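Local coordinates for protein major allergen Alt a 1 (Alternaria alternata, PDB 3V0R) that may bind plant thaumatin-like proteins and inhibit their beta-glucanase activity, and forms a disulfide-linked beta-barrel homodimer, at residues C50-A54 / D55-D59. Numbering follows the deposited sequence.
Sequences CSAQA and DKLED. With 0FU (2,5,6-triaminopyrimidin-4-ol), chain M; SO4 (sulfate ion), chain D.
Leu57 folds back over the residues before it, spreading its two methyls along the chain from Ala52 to Ala54. Leu57 CD2 sits 3.8 Å from Ala54 CB and 4.0 Å from Ala52 CB, two residues apart, while CD1 lies 3.5 Å from the carbonyl O of Ala52. With CG beside its backbone N (chi1 -66°), the branch is swung back toward the strand. No hydrogen bond joins the two segments; they meet through apolar contact, and backbone bonds of Ala54 with Asn32 and Leu57 with Tyr31 also hold the turn. At its outer bend a sulfate, probably from the crystallisation liquor, is gripped by consecutive amides: Asp55 N gives a nearly straight bond to O3 (2.9 Å, 167°), and Lys56 N binds O2 at the same length. Ser51 and Gln53 leave the backbone away from residues 55-59 and belong to the triaminopyrimidinol pocket; Ser51 CB comes within 3.5 Å of ligand N3, and Gln53, bent at chi2 (84°), brings NE2 to 3.9 Å from N3, too far to hydrogen-bond. The turn leaves strand 47-53, which pairs antiparallel with strand 33-40; Leu57 packs on Leu34 of that strand and on Tyr63 of strand 63-64, while Ala52 touches Tyr63 and Phe73 of strand 72-76.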
ATOM      1  N   CYS A  50      -4.180  -7.438   8.701  1.00 41.16           N
ATOM      2  CA  CYS A  50      -5.244  -7.868   7.897  1.00 40.56           C
ATOM      3  C   CYS A  50      -6.356  -6.808   8.020  1.00 40.47           C
ATOM      4  O   CYS A  50      -6.786  -6.515   9.127  1.00 38.58           O
ATOM      5  CB  CYS A  50      -5.652  -9.256   8.428  1.00 41.51           C
ATOM      6  SG  CYS A  50      -6.989  -9.988   7.523  1.00 44.18           S
ATOM      7  N   SER A  51      -6.787  -6.210   6.900  1.00 40.13           N
ATOM      8  CA  SER A  51      -7.814  -5.176   6.984  1.00 39.58           C
ATOM      9  C   SER A  51      -8.626  -5.062   5.747  1.00 40.51           C
ATOM     10  O   SER A  51      -8.225  -5.507   4.661  1.00 41.38           O
ATOM     11  CB  SER A  51      -7.136  -3.839   7.242  1.00 40.02           C
ATOM     12  OG  SER A  51      -6.388  -3.460   6.098  1.00 41.36           O
ATOM     13  N   ALA A  52      -9.740  -4.382   5.864  1.00 39.42           N
ATOM     14  CA  ALA A  52     -10.564  -4.063   4.725  1.00 41.50           C
ATOM     15  C   ALA A  52     -11.339  -2.755   4.978  1.00 42.23           C
ATOM     16  O   ALA A  52     -11.687  -2.421   6.139  1.00 39.33           O
ATOM     17  CB  ALA A  52     -11.584  -5.199   4.462  1.00 41.08           C
ATOM     18  N   GLN A  53     -11.669  -2.078   3.897  1.00 43.87           N
ATOM     19  CA  GLN A  53     -12.503  -0.887   3.899  1.00 46.89           C
ATOM     20  C   GLN A  53     -13.503  -0.918   2.766  1.00 46.21           C
ATOM     21  O   GLN A  53     -13.217  -1.391   1.703  1.00 46.03           O
ATOM     22  CB  GLN A  53     -11.697   0.386   3.713  1.00 53.10           C
ATOM     23  CG  GLN A  53     -10.762   0.666   4.870  1.00 58.16           C
ATOM     24  CD  GLN A  53      -9.469  -0.088   4.687  1.00 67.10           C
ATOM     25  OE1 GLN A  53      -9.208  -0.643   3.564  1.00 77.41           O
ATOM     26  NE2 GLN A  53      -8.635  -0.132   5.781  1.00 73.52           N
ATOM     27  N   ALA A  54     -14.658  -0.376   3.006  1.00 45.98           N
ATOM     28  CA  ALA A  54     -15.625  -0.173   1.931  1.00 48.76           C
ATOM     29  C   ALA A  54     -16.646   0.781   2.467  1.00 48.06           C
ATOM     30  O   ALA A  54     -16.689   1.014   3.677  1.00 46.51           O
ATOM     31  CB  ALA A  54     -16.269  -1.485   1.570  1.00 48.53           C
ATOM     32  N   ASP A  55     -17.490   1.331   1.599  1.00 50.02           N
ATOM     33  CA  ASP A  55     -18.577   2.193   2.081  1.00 50.60           C
ATOM     34  C   ASP A  55     -19.393   1.409   3.091  1.00 49.27           C
ATOM     35  O   ASP A  55     -19.807   1.953   4.121  1.00 45.47           O
ATOM     36  CB  ASP A  55     -19.512   2.630   0.947  1.00 56.00           C
ATOM     37  CG  ASP A  55     -18.872   3.671   0.019  1.00 62.59           C
ATOM     38  OD1 ASP A  55     -17.726   4.128   0.294  1.00 66.78           O
ATOM     39  OD2 ASP A  55     -19.522   4.032  -0.987  1.00 66.16           O
ATOM     40  N   LYS A  56     -19.602   0.110   2.814  1.00 47.74           N
ATOM     41  CA  LYS A  56     -20.281  -0.712   3.825  1.00 47.80           C
ATOM     42  C   LYS A  56     -19.719  -2.120   3.798  1.00 45.76           C
ATOM     43  O   LYS A  56     -19.949  -2.853   2.874  1.00 44.78           O
ATOM     44  CB  LYS A  56     -21.775  -0.718   3.573  1.00 52.24           C
ATOM     45  CG  LYS A  56     -22.586  -1.622   4.485  1.00 56.20           C
ATOM     46  CD  LYS A  56     -24.069  -1.259   4.354  1.00 61.13           C
ATOM     47  CE  LYS A  56     -24.976  -2.480   4.425  1.00 65.97           C
ATOM     48  NZ  LYS A  56     -25.096  -3.040   5.807  1.00 68.37           N
ATOM     49  N   LEU A  57     -18.964  -2.492   4.819  1.00 41.28           N
ATOM     50  CA  LEU A  57     -18.444  -3.872   4.863  1.00 39.61           C
ATOM     51  C   LEU A  57     -19.583  -4.849   5.206  1.00 40.70           C
ATOM     52  O   LEU A  57     -20.478  -4.499   5.962  1.00 39.55           O
ATOM     53  CB  LEU A  57     -17.318  -3.986   5.892  1.00 37.56           C
ATOM     54  CG  LEU A  57     -16.041  -3.220   5.578  1.00 37.73           C
ATOM     55  CD1 LEU A  57     -15.040  -3.221   6.744  1.00 36.88           C
ATOM     56  CD2 LEU A  57     -15.351  -3.884   4.351  1.00 38.55           C
ATOM     57  N   GLU A  58     -19.545  -6.049   4.640  1.00 40.94           N
ATOM     58  CA  GLU A  58     -20.576  -7.038   4.839  1.00 43.23           C
ATOM     59  C   GLU A  58     -20.090  -8.134   5.809  1.00 41.35           C
ATOM     60  O   GLU A  58     -18.883  -8.500   5.808  1.00 40.16           O
ATOM     61  CB  GLU A  58     -20.934  -7.696   3.494  1.00 46.07           C
ATOM     62  CG  GLU A  58     -21.278  -6.715   2.361  1.00 51.47           C
ATOM     63  CD  GLU A  58     -22.510  -5.861   2.610  1.00 57.32           C
ATOM     64  OE1 GLU A  58     -23.334  -6.194   3.491  1.00 63.93           O
ATOM     65  OE2 GLU A  58     -22.688  -4.818   1.887  1.00 69.86           O
ATOM     66  N   ASP A  59     -21.023  -8.628   6.636  1.00 40.57           N
ATOM     67  CA  ASP A  59     -20.811  -9.869   7.367  1.00 40.76           C
ATOM     68  C   ASP A  59     -20.809 -11.107   6.428  1.00 39.80           C
ATOM     69  O   ASP A  59     -21.371 -11.106   5.334  1.00 38.78           O
ATOM     70  CB  ASP A  59     -21.810 -10.051   8.518  1.00 42.73           C
ATOM     71  CG  ASP A  59     -21.793  -8.889   9.496  1.00 45.23           C
ATOM     72  OD1 ASP A  59     -20.730  -8.516  10.054  1.00 44.76           O
ATOM     73  OD2 ASP A  59     -22.865  -8.264   9.651  1.00 51.31           O
TER
HETATM   74  C4  0FU M 212      -5.248  -1.096   9.005  0.50 55.67           C
HETATM   75  N3  0FU M 212      -6.556  -0.819   9.009  0.50 57.73           N
HETATM   76  C2  0FU M 212      -7.307  -1.118  10.091  0.50 56.32           C
HETATM   77  NAA 0FU M 212      -8.617  -0.806  10.024  0.50 57.12           N
HETATM   78  N1  0FU M 212      -6.766  -1.690  11.208  0.50 55.52           N
HETATM   79  C6  0FU M 212      -5.459  -1.988  11.240  0.50 54.13           C
HETATM   80  NAB 0FU M 212      -4.905  -2.574  12.310  0.50 55.26           N
HETATM   81  C5  0FU M 212      -4.681  -1.677  10.117  0.50 53.70           C
HETATM   82  NAC 0FU M 212      -3.377  -1.937  10.040  0.50 51.89           N
HETATM   83  O4  0FU M 212      -4.422  -0.815   7.965  0.50 55.30           O
HETATM   84  S   SO4 D 203     -18.731  -0.341  -1.282  0.70 70.09           S
HETATM   85  O1  SO4 D 203     -18.254  -1.648  -1.837  0.70 64.19           O
HETATM   86  O2  SO4 D 203     -19.482  -0.613  -0.014  0.70 54.62           O
HETATM   87  O3  SO4 D 203     -17.479   0.528  -1.238  0.70 60.33           O
HETATM   88  O4  SO4 D 203     -19.714   0.296  -2.204  0.70 69.52           O